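Local coordinates for acetyl-CoA acetyltransferase (Elizabethkingia anophelis NUHP1, PDB 6BN2), which probably catalyses the reversible condensation of two acetyl-CoA molecules to acetoacetyl-CoA and free CoA, as a thiolase forming an acyl-enzyme intermediate, at residues S30-T35 / V209-R214; V40-A45 / L79-P84; N63-G68 / S127-Y132; S98-V103 / R364-L369. All blocks are in the same frame, centred on the assembly; numbering follows the deposited sequence.

Contact 1: residues S30-T35 / V209-R214; sequences SGVPAT and VSIPQR
The carbonyl oxygen of Val32, whose side chain packs on Val209 and Ile211, accepts a hydrogen bond from ND2 of Asn125, which fixes the loop just ahead of helix 34-48. Ser30, two residues earlier, is held by both its polar ends: its OG bonds to Gly27 O and its carbonyl oxygen to Gln128 NE2. With its backbone tied down in this way, Val32 can present a purely apolar side chain to the strand opposite. Its two methyl branches divide the work. CG1, lying anti to the backbone N (chi1 -178°), looks to Val209, where the gap between Val32 CG1 and Val209 CG1 is a loose 4.4 Å. CG2, anti to the carbonyl carbon, meets Ile211, with Val32 CG2 4.0 Å from Ile211 CG1, the two side chains crossing at about a right angle. The two segments together bury 102 Å². Strand 209-211 pairs with strand 219-221 in a small antiparallel hairpin, part of the long excursion between strands 117-125 and 258-268 that thiolases insert into the N-terminal half of their fold. Beta-branched residues suit this strand. Val209 points toward the loop and also touches Leu37 and Val40 of the helix; Ser210, between Val209 and Ile211, turns its side chain away and can be polar because it is exposed. Ile211 is further packed by Phe221 of the partner strand. Pro33 takes the N-cap position of helix 34-48, and its ring, which restricts phi, stiffens the entry to the helix directly after the valine.

Contact 2: residues V40-A45 / L79-P84; sequences VAIKGA and LGAGLP
Ile42 and Ala81 make the closest apolar contact. The branch methyl of the isoleucine does the touching: a chi1 of -66° puts CG1 beside the backbone N and leaves CG2 anti to it, and Ile42 CG2 lies 3.6 Å from Ala81 CB. The same methyl also meets Leu83, with Ile42 CG2 3.9 Å from Leu83 CD1 and the two side chains at roughly right angles. A second kind of contact sets backbone against side chain. Ala81 CB sits 3.6 Å from Lys43 N, and the CA atoms of Lys43 and Ala81 are just 4.6 Å apart, a closeness that a small alanine methyl permits. Here helix 34-48, one of the outer helices of the N-terminal half of the thiolase fold, meets the end of helix 73-80, while Ile42 also leans on Val59, Met61 and Ala263 of the central sheet. The C-terminal end of that second helix carries a Schellman motif at Gly82, which, with phi at 93°, bonds back through Gly82 N to Leu79 O at 3.0 Å, a positive phi that glycine takes easily. The aliphatic part of Lys43 lies against the carbonyl of Ala81, its CB 3.6 Å from Ala81 O. The chain then turns at its last torsion, and its one charged contact is the salt bridge to Asp47, one turn further along its own helix.

Contact 3: residues N63-G68 / S127-Y132; sequences NVLQAG and SQVPHY
Ala67 and Pro130 meet in the tight part of the contact: Ala67 O lies 3.3 Å from Pro130 CD, and the methyl Ala67 CB is 3.8 Å from Pro130 CG. The same methyl also meets the tyrosine ring obliquely, with Ala67 CB 3.7 Å from Tyr132 CE1. The small methyl of alanine thus fits between the proline and tyrosine rings. Next to it Leu65 and Val129 cross at about a right angle, Leu65 CB standing 3.7 Å from Val129 CG2, and Leu150 of helix 149-155 touches both. These segments help form the interface with the second subunit: His131 and Tyr132 pair antiparallel with a strand of that subunit, and Gly68 N bonds to Asp153 of the same neighbour. Elsewhere the contact is looser, and the segments are joined through single waters. One molecule accepts from Ala67 N at 3.0 Å and donates to Tyr132 OH at 2.9 Å, and the same hydroxyl is hydrogen-bonded to Asp153 of its own chain, so the ring is held at its far end. A second water lies between Ala67 O and Gln128 O, 2.9 Å from each, though not all of its possible acceptors can be served at once.

Contact 4: residues S98-V103 / R364-L369; sequences SGMKAV and RIIVTL
Ile366, Met100 and Val103 bury the most surface where helix 98-111 meets helix 358-375. Ile366 points at the first helix and ends against Val103, the two side chains reaching toward each other tip to tip with Ile366 CD1 4.1 Å from Val103 CG2. CD1 is almost equally far from CB, CG1 and CG2 of Val103, so it abuts the branched end as a whole. Met100 works differently. Its chain starts extended, CG anti to the backbone N (chi1 -176°), then bends at its last torsion (chi3 -67°), which swings the terminal methyl over to the second helix. There Met100 CE sits 3.9 Å from Ile365 CD1, the two side chains at about a right angle, and 4.2 Å from Ile366 CG1. A long, unbranched and flexible side chain is suited to laying its methyl against both isoleucines. Behind this surface Arg364 is held to its own helix: Arg364 NH1 donates to Thr368 OG1 at 2.9 Å, in the plane of the guanidinium, while Ile365 CG2 lies over one face of that group, toward its rim. Thr368 has a second partner in Glu205. The axes of the short segments approach to 9.8 Å at an angle of 71°, a steep crossing that confines the contact to a few residues. The helices come from the N-terminal and C-terminal halves of the thiolase and form the buried central layer of its five-layered fold. Met100 packs on Ala383 and Ile385 of strand 380-387 and on Ser393 and Ile395 of strand 391-399, while Val103 and Ile366 touch Leu264 of strand 258-268.

Overall arrangement
Contacts 1, 2 and 3 lie wholly in the N-terminal half of the thiolase, while contact 4 joins that half to the C-terminal one and lies nearest the middle, about 6 Å from the centre of the chain. Contacts 1 and 2 share helix 34-48, have centres about 15 Å apart, and touch through Val40 and Val209. Contacts 1 and 3 meet at Ser30 and Gln128. Along the chain contact 2 closes before contact 4 opens, whereas contact 3 alternates with contact 4, and they touch where Val64 meets Ser98. Side chains of contacts 3 and 4 lie within about 10 Å of predicted catalytic residues, whereas contacts 1 and 2 are packing away from them.

Contact 1: residues S30-T35 / V209-R214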
loop_
_atom_site.group_PDB
_atom_site.type_symbol
_atom_site.label_atom_id
_atom_site.label_comp_id
_atom_site.label_asym_id
_atom_site.label_seq_id
_atom_site.Cartn_x
_atom_site.Cartn_y
_atom_site.Cartn_z
ATOM N N SER A 30 -16.665 13.903 -9.129
ATOM C CA SER A 30 -17.091 12.511 -9.129
ATOM C C SER A 30 -16.777 11.801 -10.441
ATOM O O SER A 30 -16.717 10.565 -10.461
ATOM C CB SER A 30 -18.585 12.423 -8.820
ATOM O OG SER A 30 -19.349 13.092 -9.800
ATOM N N GLY A 31 -16.556 12.546 -11.523
ATOM C CA GLY A 31 -16.166 11.971 -12.798
ATOM C C GLY A 31 -14.678 11.965 -13.086
ATOM O O GLY A 31 -14.283 11.612 -14.205
ATOM N N VAL A 32 -13.844 12.347 -12.123
ATOM C CA VAL A 32 -12.399 12.423 -12.290
ATOM C C VAL A 32 -11.784 11.327 -11.420
ATOM O O VAL A 32 -11.787 11.449 -10.187
ATOM C CB VAL A 32 -11.857 13.807 -11.908
ATOM C CG1 VAL A 32 -10.361 13.876 -12.140
ATOM C CG2 VAL A 32 -12.599 14.902 -12.695
ATOM N N PRO A 33 -11.261 10.252 -12.007
ATOM C CA PRO A 33 -10.787 9.112 -11.197
ATOM C C PRO A 33 -9.713 9.506 -10.197
ATOM O O PRO A 33 -8.949 10.447 -10.411
ATOM C CB PRO A 33 -10.222 8.146 -12.243
ATOM C CG PRO A 33 -10.904 8.494 -13.520
ATOM C CD PRO A 33 -11.118 10.011 -13.449
ATOM N N ALA A 34 -9.648 8.745 -9.095
ATOM C CA ALA A 34 -8.643 9.002 -8.072
ATOM C C ALA A 34 -7.243 9.134 -8.666
ATOM O O ALA A 34 -6.466 10.008 -8.258
ATOM C CB ALA A 34 -8.659 7.866 -7.038
ATOM N N THR A 35 -6.886 8.251 -9.606
ATOM C CA THR A 35 -5.533 8.288 -10.164
ATOM C C THR A 35 -5.279 9.570 -10.939
ATOM O O THR A 35 -4.145 10.060 -10.959
ATOM C CB THR A 35 -5.279 7.070 -11.061
ATOM O OG1 THR A 35 -6.293 6.988 -12.070
ATOM C CG2 THR A 35 -5.265 5.761 -10.227
ATOM N N VAL A 209 -8.336 21.599 -10.749
ATOM C CA VAL A 209 -8.606 20.439 -11.592
ATOM C C VAL A 209 -9.441 20.904 -12.769
ATOM O O VAL A 209 -10.509 21.491 -12.574
ATOM C CB VAL A 209 -9.356 19.337 -10.824
ATOM C CG1 VAL A 209 -9.623 18.149 -11.748
ATOM C CG2 VAL A 209 -8.583 18.917 -9.585
ATOM N N SER A 210 -8.974 20.620 -13.979
ATOM C CA SER A 210 -9.741 20.910 -15.181
ATOM C C SER A 210 -10.577 19.683 -15.519
ATOM O O SER A 210 -10.046 18.572 -15.598
ATOM C CB SER A 210 -8.810 21.270 -16.338
ATOM O OG SER A 210 -9.545 21.515 -17.519
ATOM N N ILE A 211 -11.879 19.881 -15.700
ATOM C CA ILE A 211 -12.827 18.786 -15.860
ATOM C C ILE A 211 -13.361 18.821 -17.291
ATOM O O ILE A 211 -14.124 19.733 -17.646
ATOM C CB ILE A 211 -13.962 18.878 -14.833
ATOM C CG1 ILE A 211 -13.383 18.801 -13.418
ATOM C CG2 ILE A 211 -14.974 17.764 -15.060
ATOM C CD1 ILE A 211 -14.294 19.335 -12.362
ATOM N N PRO A 212 -12.999 17.857 -18.139
ATOM C CA PRO A 212 -13.483 17.874 -19.524
ATOM C C PRO A 212 -14.997 17.755 -19.575
ATOM O O PRO A 212 -15.613 17.049 -18.772
ATOM C CB PRO A 212 -12.797 16.657 -20.153
ATOM C CG PRO A 212 -12.525 15.742 -18.995
ATOM C CD PRO A 212 -12.198 16.657 -17.846
ATOM N N GLN A 213 -15.594 18.465 -20.525
ATOM C CA GLN A 213 -17.036 18.496 -20.694
ATOM C C GLN A 213 -17.425 17.809 -21.995
ATOM O O GLN A 213 -16.638 17.748 -22.946
ATOM C CB GLN A 213 -17.553 19.935 -20.682
ATOM C CG GLN A 213 -17.273 20.649 -19.382
ATOM C CD GLN A 213 -17.819 19.891 -18.193
ATOM O OE1 GLN A 213 -17.061 19.375 -17.368
ATOM N NE2 GLN A 213 -19.139 19.818 -18.095
ATOM N N ARG A 214 -18.652 17.280 -22.023
ATOM C CA ARG A 214 -19.135 16.598 -23.221
ATOM C C ARG A 214 -19.103 17.525 -24.430
ATOM O O ARG A 214 -18.748 17.103 -25.538
ATOM C CB ARG A 214 -20.547 16.061 -22.986
#

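Contact 2: residues V40-A45 / L79-P84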
loop_
_atom_site.group_PDB
_atom_site.type_symbol
_atom_site.label_atom_id
_atom_site.label_comp_id
_atom_site.label_asym_id
_atom_site.label_seq_id
_atom_site.Cartn_x
_atom_site.Cartn_y
_atom_site.Cartn_z
ATOM N N VAL A 40 -2.948 15.164 -11.012
ATOM C CA VAL A 40 -3.023 16.622 -10.913
ATOM C C VAL A 40 -2.184 17.118 -9.743
ATOM O O VAL A 40 -1.454 18.119 -9.855
ATOM C CB VAL A 40 -4.492 17.074 -10.780
ATOM C CG1 VAL A 40 -4.553 18.574 -10.457
ATOM C CG2 VAL A 40 -5.271 16.776 -12.077
ATOM N N ALA A 41 -2.276 16.427 -8.596
ATOM C CA ALA A 41 -1.531 16.876 -7.426
ATOM C C ALA A 41 -0.033 16.702 -7.637
ATOM O O ALA A 41 0.755 17.599 -7.315
ATOM C CB ALA A 41 -2.001 16.123 -6.172
ATOM N N ILE A 42 0.383 15.555 -8.186
ATOM C CA ILE A 42 1.811 15.331 -8.388
ATOM C C ILE A 42 2.367 16.334 -9.387
ATOM O O ILE A 42 3.428 16.928 -9.167
ATOM C CB ILE A 42 2.076 13.885 -8.844
ATOM C CG1 ILE A 42 1.718 12.894 -7.743
ATOM C CG2 ILE A 42 3.551 13.731 -9.229
ATOM C CD1 ILE A 42 1.707 11.422 -8.252
ATOM N N LYS A 43 1.667 16.536 -10.511
ATOM C CA LYS A 43 2.153 17.506 -11.483
ATOM C C LYS A 43 2.206 18.895 -10.866
ATOM O O LYS A 43 3.156 19.645 -11.091
ATOM C CB LYS A 43 1.268 17.513 -12.727
ATOM C CG LYS A 43 1.740 18.524 -13.773
ATOM C CD LYS A 43 1.125 18.253 -15.128
ATOM C CE LYS A 43 1.775 19.141 -16.194
ATOM N NZ LYS A 43 1.527 20.571 -15.896
ATOM N N GLY A 44 1.217 19.224 -10.033
ATOM C CA GLY A 44 1.229 20.519 -9.367
ATOM C C GLY A 44 2.431 20.696 -8.465
ATOM O O GLY A 44 3.035 21.775 -8.426
ATOM N N ALA A 45 2.809 19.634 -7.749
ATOM C CA ALA A 45 3.961 19.715 -6.856
ATOM C C ALA A 45 5.252 19.903 -7.644
ATOM O O ALA A 45 6.120 20.686 -7.240
ATOM C CB ALA A 45 4.037 18.462 -5.981
ATOM N N LEU A 79 2.455 8.475 -14.072
ATOM C CA LEU A 79 2.550 8.685 -15.513
ATOM C C LEU A 79 1.607 9.796 -15.968
ATOM O O LEU A 79 1.955 10.600 -16.845
ATOM C CB LEU A 79 2.259 7.382 -16.267
ATOM C CG LEU A 79 3.268 6.264 -16.024
ATOM C CD1 LEU A 79 2.866 5.015 -16.818
ATOM C CD2 LEU A 79 4.690 6.706 -16.403
ATOM N N GLY A 80 0.419 9.879 -15.351
ATOM C CA GLY A 80 -0.506 10.949 -15.700
ATOM C C GLY A 80 0.024 12.330 -15.358
ATOM O O GLY A 80 -0.346 13.323 -16.006
ATOM N N ALA A 81 0.883 12.419 -14.340
ATOM C CA ALA A 81 1.512 13.672 -13.934
ATOM C C ALA A 81 2.679 14.068 -14.825
ATOM O O ALA A 81 3.227 15.164 -14.651
ATOM C CB ALA A 81 2.001 13.567 -12.485
ATOM N N GLY A 82 3.083 13.204 -15.751
ATOM C CA GLY A 82 4.216 13.477 -16.599
ATOM C C GLY A 82 5.538 12.945 -16.100
ATOM O O GLY A 82 6.578 13.288 -16.682
ATOM N N LEU A 83 5.543 12.159 -15.022
ATOM C CA LEU A 83 6.772 11.479 -14.636
ATOM C C LEU A 83 7.101 10.420 -15.682
ATOM O O LEU A 83 6.194 9.842 -16.292
ATOM C CB LEU A 83 6.633 10.836 -13.261
ATOM C CG LEU A 83 6.571 11.872 -12.123
ATOM C CD1 LEU A 83 6.134 11.258 -10.808
ATOM C CD2 LEU A 83 7.946 12.496 -11.946
ATOM N N PRO A 84 8.382 10.157 -15.924
ATOM C CA PRO A 84 8.746 9.191 -16.969
ATOM C C PRO A 84 8.463 7.755 -16.541
ATOM O O PRO A 84 8.283 7.454 -15.362
ATOM C CB PRO A 84 10.249 9.423 -17.158
ATOM C CG PRO A 84 10.714 9.947 -15.851
ATOM C CD PRO A 84 9.565 10.835 -15.367
#

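Contact 3: residues N63-G68 / S127-Y132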
loop_
_atom_site.group_PDB
_atom_site.type_symbol
_atom_site.label_atom_id
_atom_site.label_comp_id
_atom_site.label_asym_id
_atom_site.label_seq_id
_atom_site.Cartn_x
_atom_site.Cartn_y
_atom_site.Cartn_z
ATOM N N ASN A 63 -3.868 5.444 -0.748
ATOM C CA ASN A 63 -5.072 5.155 -1.528
ATOM C C ASN A 63 -5.801 4.016 -0.823
ATOM O O ASN A 63 -5.295 2.898 -0.809
ATOM C CB ASN A 63 -4.637 4.793 -2.950
ATOM C CG ASN A 63 -5.784 4.666 -3.944
ATOM O OD1 ASN A 63 -6.936 5.094 -3.731
ATOM N ND2 ASN A 63 -5.457 4.085 -5.059
ATOM N N VAL A 64 -6.938 4.298 -0.179
ATOM C CA VAL A 64 -7.547 3.300 0.698
ATOM C C VAL A 64 -8.438 2.349 -0.090
ATOM O O VAL A 64 -8.528 1.151 0.233
ATOM C CB VAL A 64 -8.344 3.992 1.809
ATOM C CG1 VAL A 64 -9.034 2.944 2.692
ATOM C CG2 VAL A 64 -7.396 4.858 2.636
ATOM N N LEU A 65 -9.117 2.861 -1.117
ATOM C CA LEU A 65 -10.194 2.135 -1.795
ATOM C C LEU A 65 -9.790 1.986 -3.258
ATOM O O LEU A 65 -10.145 2.796 -4.119
ATOM C CB LEU A 65 -11.549 2.891 -1.608
ATOM C CG LEU A 65 -11.889 3.009 -0.119
ATOM C CD1 LEU A 65 -12.993 4.024 0.114
ATOM C CD2 LEU A 65 -12.276 1.643 0.483
ATOM N N GLN A 66 -8.995 0.949 -3.523
ATOM C CA GLN A 66 -8.331 0.784 -4.813
ATOM C C GLN A 66 -9.179 0.031 -5.831
ATOM O O GLN A 66 -8.776 -0.066 -6.994
ATOM C CB GLN A 66 -7.002 0.051 -4.603
ATOM C CG GLN A 66 -6.063 0.860 -3.678
ATOM C CD GLN A 66 -4.828 0.113 -3.214
ATOM O OE1 GLN A 66 -4.532 -0.987 -3.683
ATOM N NE2 GLN A 66 -4.088 0.717 -2.275
ATOM N N ALA A 67 -10.331 -0.502 -5.425
ATOM C CA ALA A 67 -11.085 -1.381 -6.309
ATOM C C ALA A 67 -11.533 -0.645 -7.559
ATOM O O ALA A 67 -12.129 0.442 -7.488
ATOM C CB ALA A 67 -12.310 -1.953 -5.587
ATOM N N GLY A 68 -11.276 -1.269 -8.711
ATOM C CA GLY A 68 -11.720 -0.751 -9.982
ATOM C C GLY A 68 -10.913 0.406 -10.517
ATOM O O GLY A 68 -11.253 0.922 -11.593
ATOM N N SER A 127 -16.546 8.793 -4.587
ATOM C CA SER A 127 -17.707 8.707 -5.477
ATOM C C SER A 127 -17.629 7.501 -6.409
ATOM O O SER A 127 -18.667 6.970 -6.827
ATOM C CB SER A 127 -17.818 9.978 -6.320
ATOM O OG SER A 127 -17.939 11.139 -5.521
ATOM N N GLN A 128 -16.424 7.089 -6.786
ATOM C CA GLN A 128 -16.237 6.038 -7.786
ATOM C C GLN A 128 -15.983 4.661 -7.181
ATOM O O GLN A 128 -15.724 3.707 -7.931
ATOM C CB GLN A 128 -15.105 6.413 -8.746
ATOM C CG GLN A 128 -15.478 7.584 -9.693
ATOM C CD GLN A 128 -14.463 7.779 -10.821
ATOM O OE1 GLN A 128 -13.479 7.041 -10.929
ATOM N NE2 GLN A 128 -14.695 8.794 -11.655
ATOM N N VAL A 129 -16.096 4.510 -5.868
ATOM C CA VAL A 129 -15.824 3.189 -5.279
ATOM C C VAL A 129 -16.948 2.240 -5.671
ATOM O O VAL A 129 -18.123 2.610 -5.549
ATOM C CB VAL A 129 -15.700 3.294 -3.757
ATOM C CG1 VAL A 129 -15.516 1.904 -3.126
ATOM C CG2 VAL A 129 -14.509 4.188 -3.404
ATOM N N PRO A 130 -16.657 1.048 -6.167
ATOM C CA PRO A 130 -17.732 0.172 -6.639
ATOM C C PRO A 130 -18.428 -0.555 -5.496
ATOM O O PRO A 130 -18.032 -0.486 -4.334
ATOM C CB PRO A 130 -17.014 -0.826 -7.562
ATOM C CG PRO A 130 -15.586 -0.767 -7.198
ATOM C CD PRO A 130 -15.308 0.526 -6.475
ATOM N N HIS A 131 -19.518 -1.231 -5.861
ATOM C CA HIS A 131 -20.101 -2.319 -5.084
ATOM C C HIS A 131 -19.499 -3.650 -5.546
ATOM O O HIS A 131 -19.045 -3.784 -6.683
ATOM C CB HIS A 131 -21.622 -2.359 -5.260
ATOM C CG HIS A 131 -22.354 -1.289 -4.522
ATOM N ND1 HIS A 131 -22.256 0.045 -4.853
ATOM C CD2 HIS A 131 -23.207 -1.360 -3.473
ATOM C CE1 HIS A 131 -23.038 0.750 -4.051
ATOM N NE2 HIS A 131 -23.619 -0.079 -3.199
ATOM N N TYR A 132 -19.506 -4.638 -4.646
ATOM C CA TYR A 132 -18.823 -5.915 -4.856
ATOM C C TYR A 132 -19.818 -7.060 -4.913
ATOM O O TYR A 132 -20.748 -7.122 -4.105
ATOM C CB TYR A 132 -17.869 -6.216 -3.695
ATOM C CG TYR A 132 -16.858 -5.158 -3.349
ATOM C CD1 TYR A 132 -16.308 -4.325 -4.325
ATOM C CD2 TYR A 132 -16.439 -5.004 -2.029
ATOM C CE1 TYR A 132 -15.361 -3.345 -3.971
ATOM C CE2 TYR A 132 -15.500 -4.059 -1.677
ATOM C CZ TYR A 132 -14.958 -3.238 -2.647
ATOM O OH TYR A 132 -14.023 -2.297 -2.262
HETATM O O HOH W 1 -11.917 -0.336 -2.874
HETATM O O HOH W 2 -13.401 2.409 -9.176
HETATM O O HOH W 3 -12.100 3.946 -10.861
#

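Contact 4: residues S98-V103 / R364-L369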
loop_
_atom_site.group_PDB
_atom_site.type_symbol
_atom_site.label_atom_id
_atom_site.label_comp_id
_atom_site.label_asym_id
_atom_site.label_seq_id
_atom_site.Cartn_x
_atom_site.Cartn_y
_atom_site.Cartn_z
ATOM N N SER A 98 -3.133 6.798 5.439
ATOM C CA SER A 98 -2.352 6.413 4.254
ATOM C C SER A 98 -1.465 7.534 3.717
ATOM O O SER A 98 -0.292 7.307 3.424
ATOM C CB SER A 98 -3.277 5.936 3.134
ATOM O OG SER A 98 -3.955 4.759 3.534
ATOM N N GLY A 99 -2.016 8.733 3.514
ATOM C CA GLY A 99 -1.201 9.791 2.924
ATOM C C GLY A 99 -0.072 10.232 3.839
ATOM O O GLY A 99 1.008 10.613 3.372
ATOM N N MET A 100 -0.296 10.188 5.158
ATOM C CA MET A 100 0.795 10.535 6.064
ATOM C C MET A 100 1.836 9.426 6.101
ATOM O O MET A 100 3.040 9.704 6.119
ATOM C CB MET A 100 0.251 10.822 7.467
ATOM C CG MET A 100 1.365 11.283 8.441
ATOM S SD MET A 100 0.757 11.851 10.035
ATOM C CE MET A 100 -0.119 13.352 9.567
ATOM N N LYS A 101 1.383 8.166 6.114
ATOM C CA LYS A 101 2.314 7.040 6.104
ATOM C C LYS A 101 3.157 7.052 4.835
ATOM O O LYS A 101 4.346 6.725 4.870
ATOM C CB LYS A 101 1.529 5.730 6.232
ATOM C CG LYS A 101 2.413 4.471 6.368
ATOM C CD LYS A 101 3.320 4.541 7.608
ATOM C CE LYS A 101 4.009 3.174 7.825
ATOM N NZ LYS A 101 4.860 3.213 9.064
ATOM N N ALA A 102 2.563 7.451 3.705
ATOM C CA ALA A 102 3.342 7.597 2.474
ATOM C C ALA A 102 4.490 8.584 2.664
ATOM O O ALA A 102 5.626 8.323 2.250
ATOM C CB ALA A 102 2.437 8.061 1.324
ATOM N N VAL A 103 4.203 9.741 3.268
ATOM C CA VAL A 103 5.247 10.740 3.509
ATOM C C VAL A 103 6.311 10.201 4.459
ATOM O O VAL A 103 7.512 10.404 4.243
ATOM C CB VAL A 103 4.621 12.036 4.052
ATOM C CG1 VAL A 103 5.726 12.992 4.549
ATOM C CG2 VAL A 103 3.754 12.698 2.968
ATOM N N ARG A 364 -2.745 15.648 3.033
ATOM C CA ARG A 364 -3.373 16.957 2.869
ATOM C C ARG A 364 -3.155 17.832 4.104
ATOM O O ARG A 364 -2.838 19.026 3.982
ATOM C CB ARG A 364 -4.864 16.754 2.570
ATOM C CG ARG A 364 -5.577 17.975 1.969
ATOM C CD ARG A 364 -5.872 19.051 3.027
ATOM N NE ARG A 364 -6.830 18.585 4.037
ATOM C CZ ARG A 364 -7.127 19.259 5.148
ATOM N NH1 ARG A 364 -6.508 20.404 5.426
ATOM N NH2 ARG A 364 -8.027 18.782 5.995
ATOM N N ILE A 365 -3.301 17.261 5.307
ATOM C CA ILE A 365 -3.137 18.094 6.499
ATOM C C ILE A 365 -1.686 18.545 6.687
ATOM O O ILE A 365 -1.451 19.587 7.305
ATOM C CB ILE A 365 -3.673 17.395 7.769
ATOM C CG1 ILE A 365 -2.908 16.112 8.103
ATOM C CG2 ILE A 365 -5.193 17.142 7.632
ATOM C CD1 ILE A 365 -3.368 15.487 9.455
ATOM N N ILE A 366 -0.710 17.818 6.129
ATOM C CA ILE A 366 0.671 18.307 6.130
ATOM C C ILE A 366 0.816 19.511 5.204
ATOM O O ILE A 366 1.476 20.505 5.548
ATOM C CB ILE A 366 1.638 17.184 5.719
ATOM C CG1 ILE A 366 1.456 15.963 6.621
ATOM C CG2 ILE A 366 3.071 17.685 5.812
ATOM C CD1 ILE A 366 2.312 14.762 6.153
ATOM N N VAL A 367 0.231 19.427 4.006
ATOM C CA VAL A 367 0.229 20.556 3.072
ATOM C C VAL A 367 -0.353 21.789 3.752
ATOM O O VAL A 367 0.236 22.882 3.728
ATOM C CB VAL A 367 -0.566 20.194 1.801
ATOM C CG1 VAL A 367 -0.635 21.399 0.839
ATOM C CG2 VAL A 367 0.061 18.980 1.090
ATOM N N THR A 368 -1.507 21.618 4.403
ATOM C CA THR A 368 -2.144 22.747 5.070
ATOM C C THR A 368 -1.295 23.261 6.228
ATOM O O THR A 368 -1.141 24.476 6.388
ATOM C CB THR A 368 -3.537 22.338 5.544
ATOM O OG1 THR A 368 -4.323 22.001 4.397
ATOM C CG2 THR A 368 -4.220 23.472 6.314
ATOM N N LEU A 369 -0.737 22.350 7.033
ATOM C CA LEU A 369 0.105 22.749 8.167
ATOM C C LEU A 369 1.292 23.596 7.716
ATOM O O LEU A 369 1.623 24.597 8.360
ATOM C CB LEU A 369 0.592 21.503 8.909
ATOM C CG LEU A 369 1.523 21.789 10.090
ATOM C CD1 LEU A 369 0.775 22.549 11.187
ATOM C CD2 LEU A 369 2.060 20.475 10.649
#